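Local coordinates for protein transcriptional regulator KdgR (Pseudomonas aeruginosa, PDB 5Y6I) that probably binds DNA as a winged helix-turn-helix transcription regulator of the IclR family, with a GAF-like C-terminal domain that in relatives receives an effector, at residues S18-V21 and G22-L26; V137-V140 and G141-L144; V66-A69 and S70-H73. All blocks are in the same frame, centred on the assembly; numbering follows the deposited sequence.

Contact 1: S18-V21 and G22-L26; sequences SAEV and GTDIL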
loop_
_atom_site.group_PDB
_atom_site.type_symbol
_atom_site.label_atom_id
_atom_site.label_comp_id
_atom_site.label_asym_id
_atom_site.label_seq_id
_atom_site.Cartn_x
_atom_site.Cartn_y
_atom_site.Cartn_z
ATOM N N SER A 18 6.639 18.975 -22.926
ATOM C CA SER A 18 5.871 19.546 -21.825
ATOM C C SER A 18 5.311 18.480 -20.887
ATOM O O SER A 18 5.049 18.767 -19.713
ATOM C CB SER A 18 4.745 20.410 -22.390
ATOM O OG SER A 18 3.722 20.617 -21.436
ATOM N N ALA A 19 5.109 17.256 -21.377
ATOM C CA ALA A 19 4.586 16.205 -20.511
ATOM C C ALA A 19 5.557 15.900 -19.380
ATOM O O ALA A 19 5.142 15.682 -18.235
ATOM C CB ALA A 19 4.301 14.948 -21.326
ATOM N N GLU A 20 6.857 15.885 -19.687
ATOM C CA GLU A 20 7.862 15.587 -18.675
ATOM C C GLU A 20 7.842 16.627 -17.566
ATOM O O GLU A 20 7.713 16.289 -16.383
ATOM C CB GLU A 20 9.245 15.523 -19.316
ATOM C CG GLU A 20 10.228 14.681 -18.535
ATOM C CD GLU A 20 11.189 13.936 -19.437
ATOM O OE1 GLU A 20 11.631 14.512 -20.453
ATOM O OE2 GLU A 20 11.482 12.762 -19.139
ATOM N N VAL A 21 7.963 17.901 -17.939
ATOM C CA VAL A 21 8.026 18.976 -16.960
ATOM C C VAL A 21 6.783 18.987 -16.085
ATOM O O VAL A 21 6.877 19.191 -14.871
ATOM C CB VAL A 21 8.254 20.314 -17.688
ATOM C CG1 VAL A 21 7.091 20.635 -18.566
ATOM C CG2 VAL A 21 8.492 21.426 -16.689
ATOM N N GLY A 22 5.617 18.718 -16.661
ATOM C CA GLY A 22 4.404 18.631 -15.885
ATOM C C GLY A 22 4.512 17.649 -14.736
ATOM O O GLY A 22 4.368 18.038 -13.569
ATOM N N THR A 23 4.761 16.369 -15.031
ATOM C CA THR A 23 4.803 15.419 -13.933
ATOM C C THR A 23 6.117 15.483 -13.174
ATOM O O THR A 23 6.153 15.096 -12.001
ATOM C CB THR A 23 4.535 13.998 -14.423
ATOM O OG1 THR A 23 5.412 13.678 -15.511
ATOM C CG2 THR A 23 3.069 13.861 -14.842
ATOM N N ASP A 24 7.184 15.991 -13.795
ATOM C CA ASP A 24 8.365 16.314 -13.003
ATOM C C ASP A 24 8.026 17.328 -11.914
ATOM O O ASP A 24 8.580 17.270 -10.812
ATOM C CB ASP A 24 9.491 16.835 -13.893
ATOM C CG ASP A 24 10.123 15.739 -14.772
ATOM O OD1 ASP A 24 10.009 14.526 -14.454
ATOM O OD2 ASP A 24 10.761 16.109 -15.788
ATOM N N ILE A 25 7.098 18.242 -12.189
ATOM C CA ILE A 25 6.656 19.167 -11.156
ATOM C C ILE A 25 5.768 18.450 -10.145
ATOM O O ILE A 25 5.900 18.646 -8.930
ATOM C CB ILE A 25 5.943 20.371 -11.790
ATOM C CG1 ILE A 25 6.953 21.221 -12.555
ATOM C CG2 ILE A 25 5.246 21.199 -10.720
ATOM C CD1 ILE A 25 6.322 22.383 -13.303
ATOM N N LEU A 26 4.848 17.610 -10.629
ATOM C CA LEU A 26 3.988 16.871 -9.718
ATOM C C LEU A 26 4.818 16.006 -8.787
ATOM O O LEU A 26 4.504 15.866 -7.598
ATOM C CB LEU A 26 3.000 16.031 -10.515
ATOM C CG LEU A 26 2.006 15.118 -9.805
ATOM C CD1 LEU A 26 0.991 15.909 -8.980
ATOM C CD2 LEU A 26 1.293 14.250 -10.841
#

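Contact 2: V137-V140 and G141-L144; sequences VTQV and GSVL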
loop_
_atom_site.group_PDB
_atom_site.type_symbol
_atom_site.label_atom_id
_atom_site.label_comp_id
_atom_site.label_asym_id
_atom_site.label_seq_id
_atom_site.Cartn_x
_atom_site.Cartn_y
_atom_site.Cartn_z
ATOM N N VAL A 137 16.788 -27.696 -3.583
ATOM C CA VAL A 137 15.726 -26.758 -3.907
ATOM C C VAL A 137 14.749 -26.690 -2.741
ATOM O O VAL A 137 14.633 -27.614 -1.940
ATOM C CB VAL A 137 15.001 -27.166 -5.216
ATOM C CG1 VAL A 137 15.956 -27.143 -6.395
ATOM C CG2 VAL A 137 14.416 -28.584 -5.094
ATOM N N THR A 138 14.071 -25.566 -2.620
ATOM C CA THR A 138 12.750 -25.613 -2.031
ATOM C C THR A 138 11.766 -25.822 -3.175
ATOM O O THR A 138 12.137 -25.777 -4.350
ATOM C CB THR A 138 12.467 -24.337 -1.242
ATOM O OG1 THR A 138 13.639 -23.980 -0.502
ATOM C CG2 THR A 138 11.331 -24.550 -0.266
ATOM N N GLN A 139 10.515 -26.089 -2.851
ATOM C CA GLN A 139 9.522 -26.122 -3.905
ATOM C C GLN A 139 8.367 -25.191 -3.569
ATOM O O GLN A 139 8.064 -24.924 -2.407
ATOM C CB GLN A 139 9.051 -27.550 -4.172
ATOM C CG GLN A 139 8.164 -28.150 -3.141
ATOM C CD GLN A 139 8.049 -29.640 -3.342
ATOM O OE1 GLN A 139 8.956 -30.396 -2.990
ATOM N NE2 GLN A 139 6.947 -30.074 -3.945
ATOM N N VAL A 140 7.768 -24.648 -4.619
ATOM C CA VAL A 140 6.610 -23.790 -4.464
ATOM C C VAL A 140 5.573 -24.546 -3.666
ATOM O O VAL A 140 5.324 -25.729 -3.920
ATOM C CB VAL A 140 6.094 -23.373 -5.852
ATOM C CG1 VAL A 140 4.799 -22.593 -5.750
ATOM C CG2 VAL A 140 7.156 -22.553 -6.572
ATOM N N GLY A 141 4.999 -23.884 -2.661
ATOM C CA GLY A 141 4.070 -24.532 -1.762
ATOM C C GLY A 141 4.687 -25.059 -0.484
ATOM O O GLY A 141 3.951 -25.517 0.396
ATOM N N SER A 142 6.007 -25.017 -0.349
ATOM C CA SER A 142 6.624 -25.442 0.896
ATOM C C SER A 142 6.385 -24.386 1.955
ATOM O O SER A 142 6.445 -23.188 1.673
ATOM C CB SER A 142 8.123 -25.673 0.707
ATOM O OG SER A 142 8.382 -26.954 0.124
ATOM N N VAL A 143 6.064 -24.837 3.163
ATOM C CA VAL A 143 5.969 -23.985 4.346
ATOM C C VAL A 143 7.204 -24.257 5.198
ATOM O O VAL A 143 7.461 -25.406 5.563
ATOM C CB VAL A 143 4.688 -24.256 5.155
ATOM C CG1 VAL A 143 4.614 -23.321 6.348
ATOM C CG2 VAL A 143 3.451 -24.111 4.274
ATOM N N LEU A 144 7.975 -23.199 5.520
ATOM C CA LEU A 144 9.216 -23.352 6.272
ATOM C C LEU A 144 8.982 -23.060 7.757
ATOM O O LEU A 144 7.982 -22.437 8.130
ATOM C CB LEU A 144 10.288 -22.420 5.691
ATOM C CG LEU A 144 10.390 -22.323 4.160
ATOM C CD1 LEU A 144 11.389 -21.280 3.722
ATOM C CD2 LEU A 144 10.764 -23.683 3.577
#

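Contact 3: V66-A69 and S70-H73; sequences VQDA and STNH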
loop_
_atom_site.group_PDB
_atom_site.type_symbol
_atom_site.label_atom_id
_atom_site.label_comp_id
_atom_site.label_asym_id
_atom_site.label_seq_id
_atom_site.Cartn_x
_atom_site.Cartn_y
_atom_site.Cartn_z
ATOM N N VAL A 66 -3.538 21.770 -5.783
ATOM C CA VAL A 66 -4.411 22.805 -5.237
ATOM C C VAL A 66 -3.548 23.851 -4.546
ATOM O O VAL A 66 -2.387 23.615 -4.214
ATOM C CB VAL A 66 -5.470 22.242 -4.248
ATOM C CG1 VAL A 66 -6.566 21.503 -5.000
ATOM C CG2 VAL A 66 -4.818 21.308 -3.216
ATOM N N GLN A 67 -4.140 25.020 -4.336
ATOM C CA GLN A 67 -3.511 26.117 -3.619
ATOM C C GLN A 67 -4.434 26.456 -2.455
ATOM O O GLN A 67 -5.636 26.651 -2.657
ATOM C CB GLN A 67 -3.286 27.321 -4.551
ATOM C CG GLN A 67 -2.402 28.412 -3.962
ATOM C CD GLN A 67 -2.067 29.542 -4.941
ATOM O OE1 GLN A 67 -1.105 30.292 -4.737
ATOM N NE2 GLN A 67 -2.866 29.676 -5.999
ATOM N N ASP A 68 -3.896 26.463 -1.236
ATOM C CA ASP A 68 -4.736 26.635 -0.057
ATOM C C ASP A 68 -5.234 28.068 0.021
ATOM O O ASP A 68 -4.526 29.007 -0.345
ATOM C CB ASP A 68 -3.980 26.263 1.218
ATOM C CG ASP A 68 -4.818 26.461 2.480
ATOM O OD1 ASP A 68 -4.973 27.621 2.922
ATOM O OD2 ASP A 68 -5.326 25.459 3.030
ATOM N N ALA A 69 -6.463 28.232 0.509
ATOM C CA ALA A 69 -7.153 29.511 0.366
ATOM C C ALA A 69 -6.589 30.599 1.274
ATOM O O ALA A 69 -6.645 31.783 0.913
ATOM C CB ALA A 69 -8.648 29.338 0.632
ATOM N N SER A 70 -6.068 30.248 2.454
ATOM C CA SER A 70 -5.616 31.275 3.388
ATOM C C SER A 70 -4.104 31.399 3.481
ATOM O O SER A 70 -3.614 32.432 3.944
ATOM C CB SER A 70 -6.183 31.028 4.796
ATOM O OG SER A 70 -5.336 30.200 5.575
ATOM N N THR A 71 -3.361 30.388 3.042
ATOM C CA THR A 71 -1.909 30.402 3.106
ATOM C C THR A 71 -1.240 30.483 1.739
ATOM O O THR A 71 -0.043 30.790 1.670
ATOM C CB THR A 71 -1.418 29.141 3.833
ATOM O OG1 THR A 71 -0.067 29.324 4.271
ATOM C CG2 THR A 71 -1.489 27.953 2.914
ATOM N N ASN A 72 -1.982 30.217 0.660
ATOM C CA ASN A 72 -1.516 30.240 -0.721
ATOM C C ASN A 72 -0.526 29.133 -1.026
ATOM O O ASN A 72 0.101 29.155 -2.088
ATOM C CB ASN A 72 -0.884 31.585 -1.094
ATOM C CG ASN A 72 -1.911 32.645 -1.368
ATOM O OD1 ASN A 72 -3.001 32.352 -1.857
ATOM N ND2 ASN A 72 -1.578 33.888 -1.047
ATOM N N HIS A 73 -0.365 28.163 -0.134
ATOM C CA HIS A 73 0.597 27.104 -0.376
ATOM C C HIS A 73 0.050 26.121 -1.395
ATOM O O HIS A 73 -1.165 25.929 -1.511
ATOM C CB HIS A 73 0.935 26.374 0.923
ATOM C CG HIS A 73 1.877 27.126 1.811
ATOM N ND1 HIS A 73 1.675 27.251 3.170
ATOM C CD2 HIS A 73 3.028 27.782 1.539
ATOM C CE1 HIS A 73 2.658 27.959 3.697
ATOM N NE2 HIS A 73 3.490 28.298 2.728
#

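Contact 1: S18-V21 and G22-L26
Successive turns meet within a single helix here: S18-V21 and G22-L26 form the opening of helix 18-31, where backbone bonds are joined by side chains four residues apart, such as V21 with I25 and E20 with D24. G22 N to S18 O (3.1 Å), T23 N to A19 O (3.3 Å) and D24 N to E20 O (2.7 Å) are regular i to i+4 bonds, and I25 N to V21 O (2.9 Å) continues the series. On one face V21 and I25 lie side by side and point the same way, with V21 CG2 4.1 Å from I25 CD1. V21 presents that methyl because CG2 is anti to its backbone N. Both residues pack on M47 and on Y55 of helix 49-61. Elsewhere on the helix, E20 and D24 cross obliquely, the E20 CG methylene approaching D24 OD2 (3.1 Å) and the two carboxylate planes 17° apart. Their charged ends stay apart, E20 OE2 to D24 OD2 4.8 Å. D24 OD1 and T23 OG1 both hydrogen-bond S62 OG of the second subunit. One face thus faces the domain core and another the dimer partner, an arrangement consistent with the first helix of an IclR winged helix-turn-helix domain.

Contact 2: V137-V140 and G141-L144
The carbonyl oxygen of Q139 is gripped twice by S142. S142 N donates to Q139 O at 2.9 Å, with an N-H...O angle of 152°; S142 OG adds a weak bond to Q139 O at 3.3 Å. The hydroxyl gets there because OG lies beside its own backbone N and anti to the carbonyl carbon (chi1 -81°), which turns it back toward the start of the bend. Between the two residues the chain reverses through V140 and G141, the latter with a positive phi of 95° that suits glycine. On the side-chain side of the bend, Q139 CG lies 3.5 Å from S142 OG. One residue earlier, T138 sends its CG2 methyl across the bend to within 3.5 Å of S142 CB. The same methyl is 4.0 Å from L144 CD2, so it bridges the serine and the leucine. T138 and L144 both rest on F113 and V124, while G141 and S142 hydrogen-bond the backbone of V124 and L144 that of A122. The segment therefore runs alongside strand 121-128 of the five-stranded antiparallel sheet, and the bend itself is a type II beta turn in the GAF-like C-terminal domain.

Contact 3: V66-A69 and S70-H73
The tip of the wing, the two-stranded beta hairpin of the winged helix-turn-helix domain, is closed by an Asx turn in which D68 reaches over the bend to S70 and T71. D68 OD1 accepts from S70 N at 2.9 Å and from T71 N at 3.2 Å. The two N-H groups come from opposite faces of the carboxylate plane, both on the anti side of the oxygen. With CG anti to the backbone N (chi1 179°), the D68 side chain is laid along the inside of the bend, where one oxygen can take both backbone amides. This double grip should restrain rotation of the carboxylate, and two N-H donors probably help to stabilise its negative charge.

T71 crosses the aspartate at about a right angle and brings its CG2 methyl to 3.5 Å from D68 CB, giving the polar turn a small apolar contact. The main chain of the same aspartate binds further along. D68 O accepts from N72 N at 3.0 Å, the donor standing above the carbonyl plane, and D68 N donates to H73 O at 2.8 Å, in the carbonyl plane. H73 O also receives a CA-H...O contact from Q67 CA at 3.2 Å. N72 has a positive phi of 68°, which helps turn the chain into its returning arm. Just before the loop, the aliphatic CG of Q67 lies against N72 O, 3.2 Å away. The H73 ring has T71 O 4.1 Å above the centre of one face.

The loop is largely exposed, as expected of a wing, an element that in many relatives touches DNA. It joins strand 65-67 to strand 74-76, which pair antiparallel; V66 bonds the backbone of S75, and Q67 packs on Y74 beyond the turn.

From the N terminus the three contacts follow in series; none nests within or crosses another. Contact 1 lies within one helix, in the first turns of 18-31, whereas contacts 2 and 3 turn the chain, contact 3 between strands 65-67 and 74-76. Contacts 1 and 3 belong to the same end of the molecule, their centres about 21 Å apart and their nearest atoms about 8 Å apart. The chain then runs through helices 78-88 and 93-108 to strands 111-118 and 121-128, after which contact 2 bends the loop. Its centre lies about 45 Å from that of contact 1 and 54 Å from that of contact 3, on the other side of the chain's centre.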